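PDB 5H5Z: MHC class I antigen from Ctenopharyngodon idella, which probably presents peptides at the cell surface to T cells, holding them in a groove above an immunoglobulin-like domain and pairing with beta-2-microglobulin. Local coordinates for residues M40-K45 with D59-V64; Q70-S75 with H90-M95; Q211-D216 with K248-S253; E219-G224 with S238-G243. All coordinates share one frame; numbering follows the deposited sequence.

Interaction 1: residues M40-K45 with D59-V64; sequences MKAVPK and DRQTQV
Thr-62 has its OG1 anti to the carbonyl carbon and beside its own backbone N (chi1 -66°), and this one rotation hands both branches of the side chain to segment 40-45. OG1 goes to the backbone of Ala-42, while CG2, anti to the backbone N, goes to Met-40 and Lys-41. The polar part is a single bond: Ala-42 N donates to Thr-62 OG1 at 3.0 Å, nearly straight at 165° about the hydrogen. The same hydroxyl also bonds Trp-58 O one turn back in the helix, so OG1 links the helix's own backbone to segment 40-45.

The methyl CG2 of Thr-62 sits 3.2 Å from Met-40 O, a tight approach. Lys-41 NZ donates a hydrogen bond to Met-40 O at 2.9 Å, coming from above the carbonyl plane, because the lysine chain, bent at chi2 and chi4, curls back over the preceding peptide. On its way the chain crosses Thr-62 obliquely, with Lys-41 CD 4.1 Å from Thr-62 CG2.

Ala-42 is the buried member of segment 40-45. Ala-42 CB points at the helix and lies 3.8 Å from Gln-61 CG, with Thr-62 OG1 also close. Gln-61 starts toward Ala-42 but bends at chi2, and its OE1 ends on the backbone of the bound peptide. Trp-58 of the same helix and Phe-35 of strand 30-36 also touch Ala-42. The contact thus ties helix 55-82 to the segment that carries edge strand 43-44 of this chain's groove sheet, at the flank of the peptide-binding groove of the class I MHC fold.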
loop_
_atom_site.group_PDB
_atom_site.type_symbol
_atom_site.label_atom_id
_atom_site.label_comp_id
_atom_site.label_asym_id
_atom_site.label_seq_id
_atom_site.Cartn_x
_atom_site.Cartn_y
_atom_site.Cartn_z
ATOM N N MET A 40 4.402 22.462 3.007
ATOM C CA MET A 40 5.801 22.719 2.623
ATOM C C MET A 40 6.805 22.230 3.662
ATOM O O MET A 40 7.878 22.818 3.827
ATOM C CB MET A 40 6.039 24.207 2.307
ATOM C CG MET A 40 5.422 24.685 1.007
ATOM S SD MET A 40 6.160 23.945 -0.467
ATOM C CE MET A 40 5.464 25.019 -1.721
ATOM N N LYS A 41 6.453 21.153 4.363
ATOM C CA LYS A 41 7.291 20.635 5.439
ATOM C C LYS A 41 7.354 19.117 5.394
ATOM O O LYS A 41 6.324 18.452 5.289
ATOM C CB LYS A 41 6.785 21.114 6.813
ATOM C CG LYS A 41 6.823 22.631 7.023
ATOM C CD LYS A 41 8.246 23.190 7.072
ATOM C CE LYS A 41 8.289 24.704 6.849
ATOM N NZ LYS A 41 8.510 25.141 5.428
ATOM N N ALA A 42 8.568 18.579 5.449
ATOM C CA ALA A 42 8.767 17.137 5.570
ATOM C C ALA A 42 8.682 16.748 7.038
ATOM O O ALA A 42 9.323 17.378 7.895
ATOM C CB ALA A 42 10.111 16.728 4.992
ATOM N N VAL A 43 7.902 15.711 7.328
ATOM C CA VAL A 43 7.639 15.294 8.713
ATOM C C VAL A 43 7.818 13.784 8.940
ATOM O O VAL A 43 7.595 12.979 8.019
ATOM C CB VAL A 43 6.229 15.733 9.193
ATOM C CG1 VAL A 43 6.135 17.250 9.297
ATOM C CG2 VAL A 43 5.141 15.185 8.279
ATOM N N PRO A 44 8.215 13.397 10.173
ATOM C CA PRO A 44 8.383 11.993 10.552
ATOM C C PRO A 44 7.052 11.261 10.653
ATOM O O PRO A 44 6.042 11.866 11.015
ATOM C CB PRO A 44 9.027 12.078 11.941
ATOM C CG PRO A 44 8.622 13.410 12.471
ATOM C CD PRO A 44 8.610 14.308 11.269
ATOM N N LYS A 45 7.062 9.968 10.346
ATOM C CA LYS A 45 5.849 9.163 10.449
ATOM C C LYS A 45 6.010 7.884 11.280
ATOM O O LYS A 45 5.059 7.133 11.422
ATOM C CB LYS A 45 5.294 8.833 9.056
ATOM C CG LYS A 45 4.819 10.036 8.239
ATOM C CD LYS A 45 3.639 10.782 8.863
ATOM C CE LYS A 45 2.381 9.922 8.924
ATOM N NZ LYS A 45 1.190 10.691 9.378
ATOM N N ASP A 59 14.912 19.714 8.279
ATOM C CA ASP A 59 15.120 20.952 7.524
ATOM C C ASP A 59 15.742 20.659 6.158
ATOM O O ASP A 59 15.354 21.260 5.151
ATOM C CB ASP A 59 15.980 21.952 8.309
ATOM C CG ASP A 59 15.279 22.478 9.556
ATOM O OD1 ASP A 59 14.042 22.335 9.666
ATOM O OD2 ASP A 59 15.968 23.037 10.433
ATOM N N ARG A 60 16.699 19.732 6.138
ATOM C CA ARG A 60 17.357 19.315 4.901
ATOM C C ARG A 60 16.400 18.575 3.973
ATOM O O ARG A 60 16.388 18.824 2.765
ATOM C CB ARG A 60 18.601 18.469 5.200
ATOM C CG ARG A 60 19.884 19.285 5.164
ATOM C CD ARG A 60 20.959 18.776 6.114
ATOM N NE ARG A 60 22.030 19.764 6.233
ATOM C CZ ARG A 60 21.995 20.815 7.054
ATOM N NH1 ARG A 60 20.943 21.010 7.848
ATOM N NH2 ARG A 60 23.007 21.675 7.082
ATOM N N GLN A 61 15.584 17.691 4.545
ATOM C CA GLN A 61 14.596 16.950 3.762
ATOM C C GLN A 61 13.526 17.879 3.180
ATOM O O GLN A 61 13.131 17.731 2.021
ATOM C CB GLN A 61 13.959 15.829 4.592
ATOM C CG GLN A 61 13.142 14.850 3.766
ATOM C CD GLN A 61 13.948 14.229 2.641
ATOM O OE1 GLN A 61 14.684 13.259 2.846
ATOM N NE2 GLN A 61 13.820 14.795 1.444
ATOM N N THR A 62 13.077 18.832 3.994
ATOM C CA THR A 62 12.138 19.864 3.568
ATOM C C THR A 62 12.702 20.645 2.374
ATOM O O THR A 62 12.001 20.865 1.383
ATOM C CB THR A 62 11.803 20.825 4.731
ATOM O OG1 THR A 62 11.084 20.113 5.748
ATOM C CG2 THR A 62 10.959 22.005 4.256
ATOM N N GLN A 63 13.972 21.036 2.466
ATOM C CA GLN A 63 14.613 21.797 1.397
ATOM C C GLN A 63 14.700 21.014 0.084
ATOM O O GLN A 63 14.441 21.568 -0.981
ATOM C CB GLN A 63 15.995 22.305 1.835
ATOM C CG GLN A 63 16.412 23.594 1.147
ATOM C CD GLN A 63 15.406 24.728 1.331
ATOM O OE1 GLN A 63 15.277 25.589 0.464
ATOM N NE2 GLN A 63 14.688 24.731 2.456
ATOM N N VAL A 64 15.056 19.733 0.169
ATOM C CA VAL A 64 15.134 18.860 -1.005
ATOM C C VAL A 64 13.764 18.771 -1.691
ATOM O O VAL A 64 13.649 18.891 -2.923
ATOM C CB VAL A 64 15.658 17.448 -0.620
ATOM C CG1 VAL A 64 15.487 16.459 -1.767
ATOM C CG2 VAL A 64 17.118 17.511 -0.202
#

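Interaction 2: residues Q70-S75 with H90-M95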
loop_
_atom_site.group_PDB
_atom_site.type_symbol
_atom_site.label_atom_id
_atom_site.label_comp_id
_atom_site.label_asym_id
_atom_site.label_seq_id
_atom_site.Cartn_x
_atom_site.Cartn_y
_atom_site.Cartn_z
ATOM N N GLN A 70 9.077 22.277 -7.041
ATOM C CA GLN A 70 9.373 23.248 -8.099
ATOM C C GLN A 70 9.641 22.531 -9.433
ATOM O O GLN A 70 9.047 22.876 -10.458
ATOM C CB GLN A 70 10.548 24.161 -7.693
ATOM C CG GLN A 70 10.231 25.123 -6.542
ATOM C CD GLN A 70 11.396 26.029 -6.138
ATOM O OE1 GLN A 70 11.189 27.165 -5.703
ATOM N NE2 GLN A 70 12.623 25.530 -6.275
ATOM N N VAL A 71 10.503 21.513 -9.400
ATOM C CA VAL A 71 10.870 20.734 -10.591
ATOM C C VAL A 71 9.678 19.958 -11.162
ATOM O O VAL A 71 9.515 19.869 -12.384
ATOM C CB VAL A 71 12.055 19.780 -10.314
ATOM C CG1 VAL A 71 12.340 18.893 -11.519
ATOM C CG2 VAL A 71 13.307 20.568 -9.944
ATOM N N PHE A 72 8.846 19.408 -10.278
ATOM C CA PHE A 72 7.626 18.712 -10.697
ATOM C C PHE A 72 6.620 19.620 -11.394
ATOM O O PHE A 72 5.992 19.206 -12.377
ATOM C CB PHE A 72 6.971 17.991 -9.516
ATOM C CG PHE A 72 7.282 16.525 -9.459
ATOM C CD1 PHE A 72 8.594 16.067 -9.575
ATOM C CD2 PHE A 72 6.259 15.593 -9.275
ATOM C CE1 PHE A 72 8.876 14.709 -9.525
ATOM C CE2 PHE A 72 6.538 14.234 -9.219
ATOM C CZ PHE A 72 7.844 13.795 -9.350
ATOM N N LYS A 73 6.470 20.846 -10.887
ATOM C CA LYS A 73 5.623 21.860 -11.527
ATOM C C LYS A 73 6.084 22.124 -12.957
ATOM O O LYS A 73 5.279 22.159 -13.887
ATOM C CB LYS A 73 5.658 23.174 -10.743
ATOM C CG LYS A 73 4.670 23.285 -9.593
ATOM C CD LYS A 73 4.912 24.559 -8.785
ATOM C CE LYS A 73 4.505 25.824 -9.531
ATOM N NZ LYS A 73 3.026 25.976 -9.633
ATOM N N ASP A 74 7.394 22.305 -13.114
ATOM C CA ASP A 74 7.994 22.629 -14.409
ATOM C C ASP A 74 7.875 21.448 -15.369
ATOM O O ASP A 74 7.569 21.621 -16.555
ATOM C CB ASP A 74 9.469 22.999 -14.228
ATOM C CG ASP A 74 9.670 24.276 -13.413
ATOM O OD1 ASP A 74 8.682 24.983 -13.114
ATOM O OD2 ASP A 74 10.834 24.575 -13.072
ATOM N N SER A 75 8.114 20.251 -14.833
ATOM C CA SER A 75 8.101 19.016 -15.609
ATOM C C SER A 75 6.721 18.689 -16.174
ATOM O O SER A 75 6.592 18.426 -17.368
ATOM C CB SER A 75 8.620 17.844 -14.771
ATOM O OG SER A 75 10.011 17.977 -14.526
ATOM N N HIS A 90 -3.953 16.458 -14.818
ATOM C CA HIS A 90 -2.927 15.504 -15.220
ATOM C C HIS A 90 -1.978 15.222 -14.062
ATOM O O HIS A 90 -1.897 16.006 -13.113
ATOM C CB HIS A 90 -2.192 15.989 -16.472
ATOM C CG HIS A 90 -3.082 16.133 -17.667
ATOM N ND1 HIS A 90 -3.472 15.059 -18.439
ATOM C CD2 HIS A 90 -3.685 17.220 -18.204
ATOM C CE1 HIS A 90 -4.266 15.480 -19.408
ATOM N NE2 HIS A 90 -4.411 16.789 -19.289
ATOM N N THR A 91 -1.287 14.088 -14.136
ATOM C CA THR A 91 -0.426 13.636 -13.046
ATOM C C THR A 91 0.977 13.312 -13.537
ATOM O O THR A 91 1.167 12.858 -14.672
ATOM C CB THR A 91 -0.981 12.380 -12.336
ATOM O OG1 THR A 91 -0.795 11.235 -13.175
ATOM C CG2 THR A 91 -2.461 12.527 -12.008
ATOM N N TRP A 92 1.947 13.540 -12.655
ATOM C CA TRP A 92 3.339 13.240 -12.902
ATOM C C TRP A 92 3.847 12.509 -11.668
ATOM O O TRP A 92 3.681 12.981 -10.539
ATOM C CB TRP A 92 4.116 14.543 -13.145
ATOM C CG TRP A 92 5.599 14.385 -13.374
ATOM C CD1 TRP A 92 6.609 14.846 -12.572
ATOM C CD2 TRP A 92 6.233 13.732 -14.480
ATOM N NE1 TRP A 92 7.832 14.525 -13.113
ATOM C CE2 TRP A 92 7.630 13.842 -14.285
ATOM C CE3 TRP A 92 5.754 13.078 -15.630
ATOM C CZ2 TRP A 92 8.558 13.306 -15.186
ATOM C CZ3 TRP A 92 6.675 12.544 -16.526
ATOM C CH2 TRP A 92 8.066 12.661 -16.293
ATOM N N GLN A 93 4.445 11.344 -11.890
ATOM C CA GLN A 93 4.887 10.486 -10.793
ATOM C C GLN A 93 6.347 10.088 -10.922
ATOM O O GLN A 93 6.865 9.916 -12.025
ATOM C CB GLN A 93 4.044 9.213 -10.738
ATOM C CG GLN A 93 2.654 9.376 -10.159
ATOM C CD GLN A 93 1.763 8.193 -10.506
ATOM O OE1 GLN A 93 1.387 8.004 -11.661
ATOM N NE2 GLN A 93 1.436 7.385 -9.508
ATOM N N ASN A 94 6.991 9.922 -9.773
ATOM C CA ASN A 94 8.348 9.411 -9.692
ATOM C C ASN A 94 8.385 8.408 -8.545
ATOM O O ASN A 94 7.886 8.683 -7.450
ATOM C CB ASN A 94 9.317 10.577 -9.448
ATOM C CG ASN A 94 10.783 10.154 -9.359
ATOM O OD1 ASN A 94 11.233 9.190 -9.988
ATOM N ND2 ASN A 94 11.548 10.924 -8.605
ATOM N N MET A 95 8.928 7.227 -8.812
ATOM C CA MET A 95 9.288 6.314 -7.736
ATOM C C MET A 95 10.738 5.882 -7.914
ATOM O O MET A 95 11.190 5.609 -9.028
ATOM C CB MET A 95 8.344 5.104 -7.664
ATOM C CG MET A 95 8.365 4.208 -8.891
ATOM S SD MET A 95 7.059 2.971 -8.873
ATOM C CE MET A 95 7.462 2.076 -7.371
HETATM O O HOH W 1 10.458 15.539 -12.754
#
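Phe-72 leaves helix 70-75 with its CB pointing neither at the strand nor away from it, and only the ring reaches across. At its root, CG lies 3.6 Å from Trp-92 CD1, and that indole carbon sits above the centre of the phenyl face. Farther out, Phe-72 CD2 comes to 3.4 Å from the same CD1. On the other rim, CE1 faces Trp-92 NE1 at 3.7 Å. CE2 reaches the strand backbone, 3.4 Å from Trp-92 O, and the tip CZ ends 3.5 Å from Asn-94 CB, which lies at the edge of the ring in its plane. The result is a T-shaped pair in which the indole offers its edge to the face of Phe-72, the planes inclined at 64°.

One helical turn on, Ser-75 works on the indole from a different side. Its CB lies over the face of the five-membered ring as a CH-pi contact, 4.2 Å from the centroid. Its OG turns back to Val-71 O, a carbonyl that also accepts from Ser-75 N, and a water bridges the serine and the indole: it donates to Ser-75 OG and accepts from Trp-92 NE1 at 2.8 Å. The buried indole N-H is therefore satisfied by that water. Ser-75 OG also bonds the backbone of the bound peptide.

Helix 55-82 lies here obliquely across the groove-facing side of strand 90-100. Phe-21 and Phe-119 add further edge-to-face partners to Phe-72 and Trp-92 respectively, while on the other side of the strand Gln-93 NE2 hydrogen-bonds the backbone O of Trp-61 of the beta-2-microglobulin chain.

Interaction 3: residues Q211-D216 with K248-S253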
loop_
_atom_site.group_PDB
_atom_site.type_symbol
_atom_site.label_atom_id
_atom_site.label_comp_id
_atom_site.label_asym_id
_atom_site.label_seq_id
_atom_site.Cartn_x
_atom_site.Cartn_y
_atom_site.Cartn_z
ATOM N N GLN A 211 -7.296 -28.991 4.914
ATOM C CA GLN A 211 -7.042 -30.416 4.892
ATOM C C GLN A 211 -8.332 -31.189 5.139
ATOM O O GLN A 211 -9.184 -30.769 5.910
ATOM C CB GLN A 211 -5.978 -30.798 5.923
ATOM C CG GLN A 211 -4.560 -30.475 5.483
ATOM C CD GLN A 211 -3.515 -31.334 6.168
ATOM O OE1 GLN A 211 -3.653 -31.683 7.336
ATOM N NE2 GLN A 211 -2.466 -31.676 5.441
ATOM N N LYS A 212 -8.470 -32.307 4.444
ATOM C CA LYS A 212 -9.573 -33.214 4.685
ATOM C C LYS A 212 -8.985 -34.513 5.209
ATOM O O LYS A 212 -8.205 -35.164 4.532
ATOM C CB LYS A 212 -10.333 -33.460 3.384
ATOM C CG LYS A 212 -11.556 -34.349 3.516
ATOM C CD LYS A 212 -12.222 -34.542 2.166
ATOM C CE LYS A 212 -13.303 -35.608 2.219
ATOM N NZ LYS A 212 -13.790 -35.953 0.854
ATOM N N ASN A 213 -9.361 -34.887 6.422
ATOM C CA ASN A 213 -8.903 -36.145 6.980
ATOM C C ASN A 213 -7.381 -36.241 6.962
ATOM O O ASN A 213 -6.825 -37.296 6.681
ATOM C CB ASN A 213 -9.527 -37.312 6.213
ATOM C CG ASN A 213 -11.040 -37.277 6.243
ATOM O OD1 ASN A 213 -11.635 -36.929 7.257
ATOM N ND2 ASN A 213 -11.668 -37.632 5.128
ATOM N N GLY A 214 -6.715 -35.129 7.255
ATOM C CA GLY A 214 -5.265 -35.093 7.325
ATOM C C GLY A 214 -4.523 -35.029 6.005
ATOM O O GLY A 214 -3.313 -35.201 5.970
ATOM N N GLN A 215 -5.233 -34.778 4.914
ATOM C CA GLN A 215 -4.586 -34.644 3.613
ATOM C C GLN A 215 -4.969 -33.316 2.989
ATOM O O GLN A 215 -6.044 -32.797 3.247
ATOM C CB GLN A 215 -4.962 -35.795 2.684
ATOM C CG GLN A 215 -4.566 -37.168 3.197
ATOM C CD GLN A 215 -3.073 -37.305 3.423
ATOM O OE1 GLN A 215 -2.638 -37.722 4.491
ATOM N NE2 GLN A 215 -2.284 -36.958 2.415
ATOM N N ASP A 216 -4.075 -32.747 2.191
ATOM C CA ASP A 216 -4.328 -31.434 1.626
ATOM C C ASP A 216 -5.546 -31.499 0.726
ATOM O O ASP A 216 -5.680 -32.411 -0.080
ATOM C CB ASP A 216 -3.120 -30.948 0.830
ATOM C CG ASP A 216 -2.013 -30.404 1.721
ATOM O OD1 ASP A 216 -2.267 -30.170 2.919
ATOM O OD2 ASP A 216 -0.892 -30.212 1.214
ATOM N N LYS A 248 -19.787 -32.805 8.007
ATOM C CA LYS A 248 -20.245 -33.793 8.987
ATOM C C LYS A 248 -19.536 -35.142 8.842
ATOM O O LYS A 248 -19.171 -35.758 9.832
ATOM C CB LYS A 248 -21.770 -33.976 8.899
ATOM C CG LYS A 248 -22.316 -35.149 9.706
ATOM C CD LYS A 248 -23.837 -35.195 9.693
ATOM C CE LYS A 248 -24.332 -36.521 10.260
ATOM N NZ LYS A 248 -25.799 -36.482 10.546
ATOM N N ASN A 249 -19.349 -35.586 7.602
ATOM C CA ASN A 249 -18.826 -36.926 7.328
ATOM C C ASN A 249 -17.305 -37.034 7.387
ATOM O O ASN A 249 -16.760 -38.136 7.451
ATOM C CB ASN A 249 -19.335 -37.426 5.970
ATOM C CG ASN A 249 -20.840 -37.608 5.938
ATOM O OD1 ASN A 249 -21.458 -37.990 6.934
ATOM N ND2 ASN A 249 -21.439 -37.341 4.782
ATOM N N ASN A 250 -16.624 -35.892 7.368
ATOM C CA ASN A 250 -15.163 -35.875 7.323
ATOM C C ASN A 250 -14.548 -34.953 8.369
ATOM O O ASN A 250 -15.258 -34.208 9.046
ATOM C CB ASN A 250 -14.681 -35.505 5.915
ATOM C CG ASN A 250 -15.334 -36.354 4.838
ATOM O OD1 ASN A 250 -16.405 -36.020 4.327
ATOM N ND2 ASN A 250 -14.698 -37.467 4.499
ATOM N N ARG A 251 -13.228 -35.014 8.509
ATOM C CA ARG A 251 -12.519 -34.162 9.451
ATOM C C ARG A 251 -11.750 -33.085 8.700
ATOM O O ARG A 251 -10.592 -33.280 8.322
ATOM C CB ARG A 251 -11.588 -34.988 10.338
ATOM C CG ARG A 251 -12.307 -35.847 11.367
ATOM C CD ARG A 251 -11.333 -36.676 12.190
ATOM N NE ARG A 251 -10.463 -35.846 13.024
ATOM C CZ ARG A 251 -9.590 -36.318 13.915
ATOM N NH1 ARG A 251 -8.847 -35.473 14.620
ATOM N NH2 ARG A 251 -9.459 -37.627 14.106
ATOM N N PHE A 252 -12.412 -31.961 8.469
ATOM C CA PHE A 252 -11.788 -30.826 7.814
ATOM C C PHE A 252 -11.081 -29.946 8.832
ATOM O O PHE A 252 -11.512 -29.829 9.980
ATOM C CB PHE A 252 -12.823 -29.999 7.051
ATOM C CG PHE A 252 -13.218 -30.583 5.723
ATOM C CD1 PHE A 252 -12.495 -30.276 4.570
ATOM C CD2 PHE A 252 -14.323 -31.425 5.616
ATOM C CE1 PHE A 252 -12.861 -30.807 3.341
ATOM C CE2 PHE A 252 -14.694 -31.959 4.388
ATOM C CZ PHE A 252 -13.963 -31.650 3.250
ATOM N N SER A 253 -9.990 -29.325 8.402
ATOM C CA SER A 253 -9.274 -28.370 9.233
ATOM C C SER A 253 -8.611 -27.319 8.354
ATOM O O SER A 253 -8.380 -27.561 7.170
ATOM C CB SER A 253 -8.221 -29.087 10.085
ATOM O OG SER A 253 -7.246 -29.713 9.268
HETATM O O HOH W 2 -7.951 -32.475 8.673
#
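Lys-212 and Phe-252 make the close-packed half of this contact. They face each other as a non-hydrogen-bonded antiparallel pair, and their side chains run side by side on one face of the sheet. With CG anti to the backbone N (chi1 -177°) and the chain extended beyond it, Lys-212 lays its methylenes along the phenyl ring. CG stands over the face toward the rim, 3.9 Å from the ring centroid, and Lys-212 CD touches Phe-252 CZ at 3.5 Å. Trp-247 and His-217 also meet this ring.

Next along the ladder, Gln-211 and Ser-253 form the hydrogen-bonded pair: Gln-211 N donates to Ser-253 O at 2.9 Å, and Ser-253 N returns a bond to Gln-211 O. Both lie in the carbonyl planes. The side chains of this pair lie on the face away from Phe-252, where Arg-264 bonds both Gln-211 OE1 and Ser-253 OG.

Toward the turn the packing gives way to polar contacts at an exposed end. Asn-213 N donates to Arg-251 O at 2.8 Å, and Arg-251 N answers to Asn-213 OD1, also at 2.8 Å; both donors stand above the carbonyl planes. A water accepts from Gly-214 N, donates to Arg-251 O and also bonds Ser-253 OG. Beyond the ring, Lys-212 CE passes close to the side chain of Asn-250.

Asn-213 and Gly-214, both with positive phi, are the central residues of a type I' turn from Lys-212 to Gln-215, a tight hairpin at the edge of one sheet of the C1-set immunoglobulin domain.

Interaction 4: residues E219-G224 with S238-G243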
loop_
_atom_site.group_PDB
_atom_site.type_symbol
_atom_site.label_atom_id
_atom_site.label_comp_id
_atom_site.label_asym_id
_atom_site.label_seq_id
_atom_site.Cartn_x
_atom_site.Cartn_y
_atom_site.Cartn_z
ATOM N N GLU A 219 -9.917 -28.630 -3.481
ATOM C CA GLU A 219 -11.204 -28.439 -4.157
ATOM C C GLU A 219 -12.157 -27.596 -3.308
ATOM O O GLU A 219 -12.205 -27.749 -2.083
ATOM C CB GLU A 219 -11.842 -29.793 -4.494
ATOM C CG GLU A 219 -10.951 -30.706 -5.331
ATOM C CD GLU A 219 -11.554 -32.080 -5.565
ATOM O OE1 GLU A 219 -12.393 -32.530 -4.750
ATOM O OE2 GLU A 219 -11.179 -32.720 -6.571
ATOM N N ASP A 220 -12.905 -26.709 -3.968
ATOM C CA ASP A 220 -13.882 -25.814 -3.321
ATOM C C ASP A 220 -13.241 -24.799 -2.368
ATOM O O ASP A 220 -13.858 -24.366 -1.386
ATOM C CB ASP A 220 -14.980 -26.613 -2.605
ATOM C CG ASP A 220 -15.767 -27.499 -3.549
ATOM O OD1 ASP A 220 -16.310 -26.976 -4.542
ATOM O OD2 ASP A 220 -15.851 -28.718 -3.291
ATOM N N VAL A 221 -12.001 -24.426 -2.679
ATOM C CA VAL A 221 -11.231 -23.477 -1.881
ATOM C C VAL A 221 -11.131 -22.142 -2.613
ATOM O O VAL A 221 -10.854 -22.100 -3.815
ATOM C CB VAL A 221 -9.818 -24.028 -1.565
ATOM C CG1 VAL A 221 -8.946 -22.975 -0.888
ATOM C CG2 VAL A 221 -9.915 -25.283 -0.704
ATOM N N ASP A 222 -11.377 -21.060 -1.880
ATOM C CA ASP A 222 -11.230 -19.703 -2.404
ATOM C C ASP A 222 -10.281 -18.900 -1.512
ATOM O O ASP A 222 -10.673 -18.429 -0.444
ATOM C CB ASP A 222 -12.602 -19.024 -2.504
ATOM C CG ASP A 222 -12.527 -17.594 -3.019
ATOM O OD1 ASP A 222 -11.541 -17.238 -3.702
ATOM O OD2 ASP A 222 -13.470 -16.822 -2.742
ATOM N N LEU A 223 -9.035 -18.751 -1.957
ATOM C CA LEU A 223 -8.027 -18.003 -1.211
ATOM C C LEU A 223 -8.143 -16.498 -1.469
ATOM O O LEU A 223 -8.037 -16.041 -2.611
ATOM C CB LEU A 223 -6.619 -18.499 -1.562
ATOM C CG LEU A 223 -5.411 -17.838 -0.890
ATOM C CD1 LEU A 223 -5.433 -18.041 0.618
ATOM C CD2 LEU A 223 -4.121 -18.384 -1.481
ATOM N N GLY A 224 -8.365 -15.744 -0.395
ATOM C CA GLY A 224 -8.478 -14.292 -0.471
ATOM C C GLY A 224 -7.138 -13.616 -0.699
ATOM O O GLY A 224 -6.081 -14.244 -0.594
ATOM N N SER A 238 -9.045 -17.656 3.730
ATOM C CA SER A 238 -9.439 -18.629 2.720
ATOM C C SER A 238 -10.804 -19.176 3.080
ATOM O O SER A 238 -11.121 -19.342 4.254
ATOM C CB SER A 238 -8.428 -19.771 2.636
ATOM O OG SER A 238 -8.807 -20.694 1.630
ATOM N N THR A 239 -11.605 -19.463 2.063
ATOM C CA THR A 239 -12.972 -19.921 2.265
ATOM C C THR A 239 -13.153 -21.297 1.638
ATOM O O THR A 239 -12.803 -21.501 0.474
ATOM C CB THR A 239 -13.983 -18.923 1.658
ATOM O OG1 THR A 239 -13.781 -17.626 2.235
ATOM C CG2 THR A 239 -15.413 -19.361 1.922
ATOM N N LEU A 240 -13.688 -22.231 2.423
ATOM C CA LEU A 240 -14.002 -23.575 1.947
ATOM C C LEU A 240 -15.502 -23.705 1.755
ATOM O O LEU A 240 -16.273 -23.487 2.692
ATOM C CB LEU A 240 -13.522 -24.637 2.944
ATOM C CG LEU A 240 -13.789 -26.101 2.571
ATOM C CD1 LEU A 240 -12.876 -26.555 1.441
ATOM C CD2 LEU A 240 -13.635 -27.014 3.780
ATOM N N ASN A 241 -15.909 -24.061 0.541
ATOM C CA ASN A 241 -17.320 -24.272 0.257
ATOM C C ASN A 241 -17.652 -25.718 -0.085
ATOM O O ASN A 241 -17.908 -26.059 -1.239
ATOM C CB ASN A 241 -17.833 -23.319 -0.829
ATOM C CG ASN A 241 -19.351 -23.260 -0.877
ATOM O OD1 ASN A 241 -20.029 -23.645 0.080
ATOM N ND2 ASN A 241 -19.892 -22.780 -1.989
ATOM N N VAL A 242 -17.618 -26.569 0.934
ATOM C CA VAL A 242 -18.192 -27.901 0.831
ATOM C C VAL A 242 -19.487 -27.837 1.629
ATOM O O VAL A 242 -19.723 -26.866 2.348
ATOM C CB VAL A 242 -17.238 -29.007 1.342
ATOM C CG1 VAL A 242 -15.924 -28.973 0.569
ATOM C CG2 VAL A 242 -16.981 -28.883 2.841
ATOM N N GLY A 243 -20.337 -28.843 1.494
ATOM C CA GLY A 243 -21.625 -28.800 2.174
ATOM C C GLY A 243 -21.514 -29.097 3.659
ATOM O O GLY A 243 -20.478 -29.580 4.115
HETATM O O HOH W 3 -11.807 -16.312 0.992
#
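An antiparallel beta hairpin of the C1-set immunoglobulin domain is zipped here, strand 221-223 against strand 238-240, their directions 168° apart. Its first shell is backbone. Asp-222 and Thr-239 are the hydrogen-bonded pair, with Asp-222 N giving to Thr-239 O at 2.8 Å in the carbonyl plane. The return bond, from Thr-239 N to Asp-222 O, arrives from above that plane. Past the end of the strand, Asn-241 N reaches Asp-220 O at 2.8 Å, almost straight at 174°.

Side chains fill in the inner face. Val-221 and Leu-240 cross obliquely, with Val-221 CG2 3.9 Å from Leu-240 CD1. The other valine branch, CG1, anti to the backbone N, lies 3.4 Å from Ser-238 OG, and in the next non-hydrogen-bonded pair Leu-223 CD1 leans on Ser-238 CB.

Farther out, Trp-210 of strand 207-212 packs on Val-221 and Leu-240 and donates through its indole nitrogen to Ser-238 OG, so this buried hydroxyl is held from the facing sheet of the sandwich. Strand 194-201 flanks the hairpin through backbone bonds of Ser-238 with Cys-196 and Leu-240 with Val-194.

On the face carrying Asp-222 and Thr-239, a water donates to Asp-222 O and lies 2.7 Å from Thr-239 OG1.

In the fold
Along the chain interactions 1 and 2 come first, in series, and both use helix 55-82 against the sheet that floors the peptide groove; their centres are 18 Å apart. Interactions 3 and 4 belong to the immunoglobulin domain, with interaction 4 nested inside the loop that interaction 3 closes. Their centres lie 13 Å apart and they touch, Phe-252 CD1 meeting Leu-240 CD2 at 3.5 Å, so the two sheets of the sandwich pack together there. Between the pairs the centres are 45 to 56 Å apart, on opposite sides of the chain's centre: one pair lies in the peptide-binding part, the other in the immunoglobulin domain beneath it.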